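Side-chain contacts in alpha-1,6-mannanase (PDB 4V1S), which probably hydrolyses alpha-1,6-mannosidic linkages, as a glycoside hydrolase of family 76 from a gut symbiont: residues S79-N84 with Y142-W147; C153-A158 with N162-K167; K200-S205 with E237-K242. All coordinates share one frame; numbering follows the deposited sequence.

Contact 1 of 3, residues S79-N84 with Y142-W147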
loop_
_atom_site.group_PDB
_atom_site.type_symbol
_atom_site.label_atom_id
_atom_site.label_comp_id
_atom_site.label_asym_id
_atom_site.label_seq_id
_atom_site.Cartn_x
_atom_site.Cartn_y
_atom_site.Cartn_z
ATOM N N SER A 79 -3.907 -15.887 -7.391
ATOM C CA SER A 79 -4.099 -14.777 -6.462
ATOM C C SER A 79 -4.727 -13.545 -7.094
ATOM O O SER A 79 -4.493 -13.204 -8.265
ATOM C CB SER A 79 -2.762 -14.377 -5.861
ATOM O OG SER A 79 -1.808 -14.017 -6.861
ATOM N N PHE A 80 -5.545 -12.867 -6.298
ATOM C CA PHE A 80 -5.945 -11.518 -6.608
ATOM C C PHE A 80 -4.711 -10.633 -6.637
ATOM O O PHE A 80 -3.670 -10.967 -6.086
ATOM C CB PHE A 80 -6.930 -10.997 -5.579
ATOM C CG PHE A 80 -8.242 -11.742 -5.558
ATOM C CD1 PHE A 80 -9.149 -11.604 -6.587
ATOM C CD2 PHE A 80 -8.577 -12.566 -4.493
ATOM C CE1 PHE A 80 -10.342 -12.286 -6.591
ATOM C CE2 PHE A 80 -9.787 -13.236 -4.476
ATOM C CZ PHE A 80 -10.670 -13.089 -5.531
ATOM N N ILE A 81 -4.826 -9.499 -7.309
ATOM C CA ILE A 81 -3.665 -8.656 -7.531
ATOM C C ILE A 81 -3.033 -8.165 -6.208
ATOM O O ILE A 81 -1.788 -8.020 -6.103
ATOM C CB ILE A 81 -4.007 -7.499 -8.502
ATOM C CG1 ILE A 81 -2.744 -6.871 -9.058
ATOM C CG2 ILE A 81 -4.892 -6.445 -7.841
ATOM C CD1 ILE A 81 -3.018 -5.859 -10.153
ATOM N N TRP A 82 -3.874 -7.926 -5.196
ATOM C CA TRP A 82 -3.409 -7.202 -3.981
ATOM C C TRP A 82 -2.139 -7.811 -3.352
ATOM O O TRP A 82 -1.189 -7.110 -3.077
ATOM C CB TRP A 82 -4.552 -7.186 -2.959
ATOM C CG TRP A 82 -4.397 -6.242 -1.836
ATOM C CD1 TRP A 82 -3.315 -5.500 -1.499
ATOM C CD2 TRP A 82 -5.383 -5.998 -0.846
ATOM N NE1 TRP A 82 -3.582 -4.755 -0.363
ATOM C CE2 TRP A 82 -4.847 -5.054 0.062
ATOM C CE3 TRP A 82 -6.670 -6.494 -0.627
ATOM C CZ2 TRP A 82 -5.552 -4.603 1.159
ATOM C CZ3 TRP A 82 -7.389 -6.002 0.448
ATOM C CH2 TRP A 82 -6.820 -5.091 1.337
ATOM N N GLY A 83 -2.130 -9.126 -3.100
ATOM C CA GLY A 83 -0.973 -9.735 -2.438
ATOM C C GLY A 83 0.298 -9.597 -3.237
ATOM O O GLY A 83 1.372 -9.504 -2.678
ATOM N N ASN A 84 0.159 -9.576 -4.570
ATOM C CA ASN A 84 1.283 -9.361 -5.443
ATOM C C ASN A 84 1.832 -7.957 -5.379
ATOM O O ASN A 84 3.014 -7.735 -5.660
ATOM C CB ASN A 84 0.890 -9.645 -6.910
ATOM C CG ASN A 84 0.467 -11.082 -7.113
ATOM O OD1 ASN A 84 1.296 -11.972 -7.275
ATOM N ND2 ASN A 84 -0.812 -11.322 -7.012
ATOM N N TYR A 142 -10.514 0.841 -8.963
ATOM C CA TYR A 142 -9.745 2.066 -9.081
ATOM C C TYR A 142 -8.679 2.107 -7.979
ATOM O O TYR A 142 -7.596 2.625 -8.217
ATOM C CB TYR A 142 -10.656 3.305 -9.085
ATOM C CG TYR A 142 -11.621 3.306 -10.249
ATOM C CD1 TYR A 142 -11.182 3.574 -11.531
ATOM C CD2 TYR A 142 -12.965 2.988 -10.082
ATOM C CE1 TYR A 142 -12.065 3.562 -12.619
ATOM C CE2 TYR A 142 -13.839 2.970 -11.171
ATOM C CZ TYR A 142 -13.374 3.270 -12.437
ATOM O OH TYR A 142 -14.219 3.272 -13.536
ATOM N N ASP A 143 -8.969 1.531 -6.812
ATOM C CA ASP A 143 -7.977 1.470 -5.751
ATOM C C ASP A 143 -6.797 0.553 -6.093
ATOM O O ASP A 143 -5.649 0.955 -5.936
ATOM C CB ASP A 143 -8.575 1.157 -4.370
ATOM C CG ASP A 143 -9.257 -0.195 -4.296
ATOM O OD1 ASP A 143 -9.641 -0.744 -5.349
ATOM O OD2 ASP A 143 -9.446 -0.714 -3.168
ATOM N N GLU A 144 -7.083 -0.644 -6.614
ATOM C CA GLU A 144 -6.015 -1.588 -6.949
ATOM C C GLU A 144 -5.027 -0.929 -7.917
ATOM O O GLU A 144 -3.814 -1.127 -7.813
ATOM C CB GLU A 144 -6.564 -2.874 -7.575
ATOM C CG GLU A 144 -7.298 -3.748 -6.595
ATOM C CD GLU A 144 -7.911 -4.995 -7.210
ATOM O OE1 GLU A 144 -7.951 -5.111 -8.457
ATOM O OE2 GLU A 144 -8.421 -5.853 -6.413
ATOM N N ASN A 145 -5.562 -0.161 -8.863
ATOM C CA ASN A 145 -4.708 0.537 -9.816
ATOM C C ASN A 145 -3.805 1.578 -9.166
ATOM O O ASN A 145 -2.659 1.744 -9.588
ATOM C CB ASN A 145 -5.514 1.099 -11.014
ATOM C CG ASN A 145 -5.734 0.018 -12.061
ATOM O OD1 ASN A 145 -4.969 -0.102 -13.002
ATOM N ND2 ASN A 145 -6.716 -0.845 -11.827
ATOM N N GLY A 146 -4.315 2.266 -8.146
ATOM C CA GLY A 146 -3.530 3.234 -7.382
ATOM C C GLY A 146 -2.466 2.616 -6.509
ATOM O O GLY A 146 -1.322 3.058 -6.498
ATOM N N TRP A 147 -2.820 1.539 -5.808
ATOM C CA TRP A 147 -1.821 0.797 -5.072
ATOM C C TRP A 147 -0.681 0.365 -5.953
ATOM O O TRP A 147 0.491 0.416 -5.571
ATOM C CB TRP A 147 -2.441 -0.480 -4.485
ATOM C CG TRP A 147 -3.309 -0.446 -3.230
ATOM C CD1 TRP A 147 -4.647 -0.119 -3.123
ATOM C CD2 TRP A 147 -2.914 -0.907 -1.937
ATOM N NE1 TRP A 147 -5.086 -0.330 -1.836
ATOM C CE2 TRP A 147 -4.054 -0.828 -1.090
ATOM C CE3 TRP A 147 -1.710 -1.394 -1.407
ATOM C CZ2 TRP A 147 -4.023 -1.234 0.259
ATOM C CZ3 TRP A 147 -1.678 -1.770 -0.065
ATOM C CH2 TRP A 147 -2.834 -1.698 0.746
HETATM O O HOH W 1 -6.870 -7.730 -5.105
#
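Two helix starts of the (alpha/alpha)6 barrel of family GH76 meet here, beside a bound glycerol. W82, in the first turn of helix 81-97, sets the edge of its indole against W147 of helix 142-159. This is a T-shaped (edge-to-face) pair. The five-membered ring of W82 and the six-membered ring of W147 have centroids 4.5 Å apart, with planes at 63°. The leading atom is W82 NE1, which sits over one face of W147, toward its rim, and lies 3.3 Å from W147 CH2. W82 CZ2 follows and packs on W147 CZ2 at 3.8 Å. The indole of W82 gets there because its CG is anti to the backbone N (chi1 -166°).

Beside the rings, I81 and E144 meet. The methyl I81 CG2 rests against the carboxylate of E144, 3.4 Å from E144 OE1. The other oxygen, E144 OE2, takes a hydrogen bond from water 1 at 2.8 Å. The same water accepts from the backbone W82 N at 3.0 Å, so it bridges the two helix starts. E144 OE2 is also bonded to T129 OG1. Both bonds go to OE2; I81 CG2 packs against the carboxylate on the OE1 side.

The glycerol is hydrogen-bonded to W147 NE1 and D143 OD2. It probably comes from the crystallisation liquor, though such molecules often mark pockets. The chemistry is therefore mixed: the W82 edge covers part of one face of W147, while W147 NE1 bonds to the glycerol.

Contact 2 of 3, residues C153-A158 with N162-K167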
loop_
_atom_site.group_PDB
_atom_site.type_symbol
_atom_site.label_atom_id
_atom_site.label_comp_id
_atom_site.label_asym_id
_atom_site.label_seq_id
_atom_site.Cartn_x
_atom_site.Cartn_y
_atom_site.Cartn_z
ATOM N N CYS A 153 5.812 3.493 -9.627
ATOM C CA CYS A 153 6.582 4.734 -9.511
ATOM C C CYS A 153 7.865 4.465 -8.744
ATOM O O CYS A 153 8.950 4.893 -9.153
ATOM C CB CYS A 153 5.794 5.844 -8.806
ATOM S SG CYS A 153 4.456 6.583 -9.737
ATOM N N ASP A 154 7.750 3.771 -7.614
ATOM C CA ASP A 154 8.934 3.476 -6.814
ATOM C C ASP A 154 9.915 2.546 -7.555
ATOM O O ASP A 154 11.131 2.700 -7.430
ATOM C CB ASP A 154 8.507 2.887 -5.455
ATOM C CG ASP A 154 7.871 3.940 -4.552
ATOM O OD1 ASP A 154 8.198 5.126 -4.714
ATOM O OD2 ASP A 154 7.067 3.588 -3.662
ATOM N N ALA A 155 9.375 1.604 -8.334
ATOM C CA ALA A 155 10.195 0.702 -9.129
ATOM C C ALA A 155 10.990 1.485 -10.187
ATOM O O ALA A 155 12.187 1.237 -10.410
ATOM C CB ALA A 155 9.350 -0.380 -9.782
ATOM N N TYR A 156 10.313 2.420 -10.840
ATOM C CA TYR A 156 10.989 3.338 -11.763
ATOM C C TYR A 156 12.071 4.183 -11.067
ATOM O O TYR A 156 13.177 4.322 -11.568
ATOM C CB TYR A 156 9.968 4.270 -12.462
ATOM C CG TYR A 156 10.650 5.356 -13.262
ATOM C CD1 TYR A 156 11.235 5.080 -14.483
ATOM C CD2 TYR A 156 10.781 6.628 -12.750
ATOM C CE1 TYR A 156 11.913 6.069 -15.191
ATOM C CE2 TYR A 156 11.444 7.610 -13.446
ATOM C CZ TYR A 156 12.014 7.327 -14.662
ATOM O OH TYR A 156 12.650 8.347 -15.342
ATOM N N LEU A 157 11.760 4.756 -9.914
ATOM C CA LEU A 157 12.760 5.536 -9.218
ATOM C C LEU A 157 14.002 4.712 -8.888
ATOM O O LEU A 157 15.103 5.227 -8.917
ATOM C CB LEU A 157 12.177 6.177 -7.968
ATOM C CG LEU A 157 11.166 7.305 -8.189
ATOM C CD1 LEU A 157 10.486 7.638 -6.870
ATOM C CD2 LEU A 157 11.822 8.553 -8.755
ATOM N N ALA A 158 13.798 3.439 -8.557
ATOM C CA ALA A 158 14.888 2.537 -8.146
ATOM C C ALA A 158 15.760 2.050 -9.309
ATOM O O ALA A 158 16.942 1.749 -9.115
ATOM C CB ALA A 158 14.329 1.336 -7.389
ATOM N N ASN A 162 12.027 2.323 -18.107
ATOM C CA ASN A 162 10.917 3.102 -18.678
ATOM C C ASN A 162 9.600 2.329 -18.755
ATOM O O ASN A 162 8.524 2.940 -18.638
ATOM C CB ASN A 162 11.308 3.700 -20.043
ATOM C CG ASN A 162 12.194 4.974 -19.903
ATOM O OD1 ASN A 162 12.331 5.541 -18.810
ATOM N ND2 ASN A 162 12.757 5.445 -21.027
ATOM N N SER A 163 9.670 1.006 -18.908
ATOM C CA SER A 163 8.447 0.199 -18.968
ATOM C C SER A 163 7.680 0.271 -17.638
ATOM O O SER A 163 6.458 0.281 -17.643
ATOM C CB SER A 163 8.739 -1.243 -19.391
ATOM O OG SER A 163 9.395 -1.970 -18.378
ATOM N N TYR A 164 8.397 0.347 -16.515
ATOM C CA TYR A 164 7.739 0.480 -15.211
ATOM C C TYR A 164 6.975 1.814 -15.124
ATOM O O TYR A 164 5.832 1.859 -14.667
ATOM C CB TYR A 164 8.747 0.394 -14.052
ATOM C CG TYR A 164 9.551 -0.899 -13.953
ATOM C CD1 TYR A 164 9.228 -2.049 -14.668
ATOM C CD2 TYR A 164 10.659 -0.948 -13.136
ATOM C CE1 TYR A 164 9.999 -3.219 -14.534
ATOM C CE2 TYR A 164 11.414 -2.086 -12.993
ATOM C CZ TYR A 164 11.076 -3.226 -13.680
ATOM O OH TYR A 164 11.844 -4.346 -13.528
ATOM N N LEU A 165 7.611 2.892 -15.612
ATOM C CA LEU A 165 6.969 4.205 -15.598
ATOM C C LEU A 165 5.749 4.267 -16.541
ATOM O O LEU A 165 4.752 4.885 -16.208
ATOM C CB LEU A 165 7.993 5.279 -15.972
ATOM C CG LEU A 165 7.459 6.704 -15.868
ATOM C CD1 LEU A 165 7.039 7.036 -14.430
ATOM C CD2 LEU A 165 8.479 7.689 -16.385
ATOM N N GLU A 166 5.842 3.622 -17.694
ATOM C CA GLU A 166 4.730 3.575 -18.637
ATOM C C GLU A 166 3.492 2.972 -17.962
ATOM O O GLU A 166 2.388 3.500 -18.059
ATOM C CB GLU A 166 5.127 2.766 -19.868
ATOM C CG GLU A 166 4.052 2.522 -20.898
ATOM C CD GLU A 166 4.608 1.863 -22.164
ATOM O OE1 GLU A 166 5.813 1.486 -22.191
ATOM O OE2 GLU A 166 3.837 1.727 -23.138
ATOM N N LYS A 167 3.690 1.859 -17.257
ATOM C CA LYS A 167 2.567 1.211 -16.578
ATOM C C LYS A 167 2.132 2.024 -15.346
ATOM O O LYS A 167 0.953 2.015 -15.013
ATOM C CB LYS A 167 2.864 -0.235 -16.211
ATOM C CG LYS A 167 2.910 -1.168 -17.405
ATOM C CD LYS A 167 1.536 -1.440 -17.966
ATOM C CE LYS A 167 1.565 -2.449 -19.097
ATOM N NZ LYS A 167 2.304 -1.995 -20.298
HETATM O O HOH W 2 12.228 8.322 -18.263
#
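L165 lies over the ring of Y156 in an antiparallel helix hairpin, where helix 142-159 turns back into helix 162-177. L165 CD2 makes a CH-pi contact, 4.0 Å from the centroid of the Y156 ring and 12° off its normal. Lower on the same side chains, L165 CB touches Y156 CD1 at 3.6 Å. Y156 CB points to helix 162-177, and with CG anti to the backbone N (chi1 172°) the ring stands in the groove between the helices, where L165 can lie over its face.

On the inner side, A155 CB packs on Y164 CD2 at 3.6 Å, and A155 O lies at the edge of the Y164 ring, in its plane. The axes of 153-158 and 162-167 come within 8.1 Å and run nearly antiparallel, at 158°.

Neighbouring helices pack round this first shell. Y164 meets F110 and M107 of helix 99-114. Y156 touches I218, and L165 touches L215, both on helix 202-219. A155 also rests on T92 of helix 81-97.

At the outer end, N162 runs alongside Y156, with amide and ring planes 24° apart. Water 2 links the two groups: it donates to N162 OD1 at 2.8 Å and lies 3.0 Å from Y156 OH.

Contact 3 of 3, residues K200-S205 with E237-K242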
loop_
_atom_site.group_PDB
_atom_site.type_symbol
_atom_site.label_atom_id
_atom_site.label_comp_id
_atom_site.label_asym_id
_atom_site.label_seq_id
_atom_site.Cartn_x
_atom_site.Cartn_y
_atom_site.Cartn_z
ATOM N N LYS A 200 -18.222 5.886 -3.439
ATOM C CA LYS A 200 -16.906 6.498 -3.598
ATOM C C LYS A 200 -16.166 6.397 -2.274
ATOM O O LYS A 200 -16.744 6.566 -1.211
ATOM C CB LYS A 200 -17.011 7.954 -4.095
ATOM C CG LYS A 200 -17.620 8.029 -5.482
ATOM C CD LYS A 200 -17.513 9.413 -6.070
ATOM C CE LYS A 200 -17.827 9.409 -7.566
ATOM N NZ LYS A 200 -17.461 10.713 -8.199
ATOM N N ASN A 201 -14.879 6.100 -2.357
ATOM C CA ASN A 201 -14.134 5.504 -1.236
ATOM C C ASN A 201 -12.841 6.262 -0.927
ATOM O O ASN A 201 -12.113 6.696 -1.824
ATOM C CB ASN A 201 -13.812 4.018 -1.551
ATOM C CG ASN A 201 -15.061 3.186 -1.710
ATOM O OD1 ASN A 201 -15.337 2.272 -0.908
ATOM N ND2 ASN A 201 -15.848 3.520 -2.713
ATOM N N THR A 202 -12.592 6.444 0.364
ATOM C CA THR A 202 -11.410 7.107 0.812
ATOM C C THR A 202 -10.159 6.457 0.235
ATOM O O THR A 202 -9.267 7.168 -0.196
ATOM C CB THR A 202 -11.338 7.106 2.344
ATOM O OG1 THR A 202 -12.504 7.755 2.854
ATOM C CG2 THR A 202 -10.084 7.822 2.809
ATOM N N ILE A 203 -10.112 5.134 0.200
ATOM C CA ILE A 203 -8.885 4.477 -0.256
ATOM C C ILE A 203 -8.599 4.857 -1.708
ATOM O O ILE A 203 -7.441 5.064 -2.070
ATOM C CB ILE A 203 -8.866 2.952 -0.040
ATOM C CG1 ILE A 203 -7.475 2.374 -0.371
ATOM C CG2 ILE A 203 -9.967 2.249 -0.823
ATOM C CD1 ILE A 203 -6.350 2.928 0.492
ATOM N N CYS A 204 -9.645 4.959 -2.529
ATOM C CA CYS A 204 -9.464 5.400 -3.899
ATOM C C CYS A 204 -8.917 6.829 -3.990
ATOM O O CYS A 204 -7.990 7.055 -4.752
ATOM C CB CYS A 204 -10.767 5.273 -4.674
ATOM S SG CYS A 204 -11.404 3.599 -4.690
ATOM N N SER A 205 -9.467 7.768 -3.203
ATOM C CA SER A 205 -8.866 9.091 -3.095
ATOM C C SER A 205 -7.391 9.004 -2.736
ATOM O O SER A 205 -6.540 9.612 -3.381
ATOM C CB SER A 205 -9.547 9.934 -2.020
ATOM O OG SER A 205 -10.848 10.356 -2.415
ATOM N N GLU A 237 -13.560 17.331 2.690
ATOM C CA GLU A 237 -14.910 17.891 2.857
ATOM C C GLU A 237 -15.942 16.798 3.187
ATOM O O GLU A 237 -16.899 17.052 3.931
ATOM C CB GLU A 237 -15.300 18.639 1.585
ATOM C CG GLU A 237 -16.717 19.169 1.546
ATOM C CD GLU A 237 -17.007 20.241 2.593
ATOM O OE1 GLU A 237 -16.047 20.864 3.102
ATOM O OE2 GLU A 237 -18.165 20.435 2.891
ATOM N N ASN A 238 -15.725 15.580 2.653
ATOM C CA ASN A 238 -16.730 14.504 2.725
ATOM C C ASN A 238 -16.425 13.323 3.634
ATOM O O ASN A 238 -17.355 12.688 4.136
ATOM C CB ASN A 238 -17.003 13.971 1.313
ATOM C CG ASN A 238 -17.767 14.968 0.483
ATOM O OD1 ASN A 238 -18.978 15.051 0.604
ATOM N ND2 ASN A 238 -17.064 15.764 -0.328
ATOM N N LEU A 239 -15.137 12.989 3.795
ATOM C CA LEU A 239 -14.786 11.760 4.475
ATOM C C LEU A 239 -13.844 11.896 5.672
ATOM O O LEU A 239 -13.479 10.893 6.282
ATOM C CB LEU A 239 -14.242 10.733 3.479
ATOM C CG LEU A 239 -15.277 10.257 2.459
ATOM C CD1 LEU A 239 -14.629 9.607 1.246
ATOM C CD2 LEU A 239 -16.277 9.313 3.142
ATOM N N LEU A 240 -13.472 13.122 6.017
ATOM C CA LEU A 240 -12.635 13.367 7.196
ATOM C C LEU A 240 -13.509 13.701 8.390
ATOM O O LEU A 240 -14.345 14.602 8.315
ATOM C CB LEU A 240 -11.658 14.496 6.934
ATOM C CG LEU A 240 -10.720 14.922 8.079
ATOM C CD1 LEU A 240 -9.724 13.830 8.376
ATOM C CD2 LEU A 240 -9.990 16.192 7.707
ATOM N N ASP A 241 -13.301 12.975 9.481
ATOM C CA ASP A 241 -13.986 13.238 10.728
ATOM C C ASP A 241 -13.199 14.314 11.469
ATOM O O ASP A 241 -12.095 14.068 11.948
ATOM C CB ASP A 241 -14.049 11.954 11.557
ATOM C CG ASP A 241 -14.892 12.100 12.821
ATOM O OD1 ASP A 241 -15.156 13.253 13.245
ATOM O OD2 ASP A 241 -15.278 11.051 13.392
ATOM N N LYS A 242 -13.773 15.508 11.559
ATOM C CA LYS A 242 -13.104 16.630 12.208
ATOM C C LYS A 242 -12.885 16.418 13.701
ATOM O O LYS A 242 -12.030 17.071 14.284
ATOM C CB LYS A 242 -13.913 17.918 11.997
#
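This is a small, buried packing contact between T202 and L239. It sits where strand 199-201 passes into helix 202-219, and near the end of helix 222-239, ahead of a short, weakly bonded strand. The two side chains slide past each other in opposite directions. T202 OG1 lies 3.2 Å from the methyl L239 CD1 and 3.5 Å from L239 CB. They simply pack, the oxygen tightly against CD1. In T202, OG1 is anti to the carbonyl carbon and beside the backbone N (chi1 -58°), which turns the hydroxyl toward the leucine.

The hydroxyl has its polar partner elsewhere. T202 OG1 is hydrogen-bonded to W248 O on strand 246-252, so this buried polar atom is satisfied even with leucine carbons packed against it. The backbone of L239 also bonds to W248. One strand residue thus ties both sides of the contact together.

L239 CD1 reaches past T202 to the strand end, where K200 O is 4.4 Å away. K200 itself starts toward L239, but its chain leads off, and its NZ forms a salt bridge with D180. W234, five residues earlier in helix 222-239, packs against both L239 and K200. S205 OG bonds to T235 OG1 of that same helix.

N201 faces away from L239 and meets a bound glycerol through its OD1, which also bonds to Q199 NE2. The whole is a helical hairpin, helices 202-219 and 222-239, with a small antiparallel sheet joining its open end, one of the hairpins that build the (alpha/alpha)6 barrel of family GH76.

How the contacts relate
Contacts 1 and 2 use opposite ends of helix 142-159, with centres about 16 Å apart and no touch between them. Contact 3 is the buried one; contacts 1 and 2 are partly buried, and contact 2 reaches the surface at N162. Contacts 1 and 3 touch directly: D143 packs on I203 and C204, and W147 on I203. Glycerol is bound beside both. Helix 202-219 begins in contact 3 and, further along, backs contact 2. The chemistry follows the place: an aromatic pair and a carboxylate with a bridging water, near bound glycerol; aliphatic-on-ring packing in the helix hairpin; and a hydroxyl against leucine beside the small sheet.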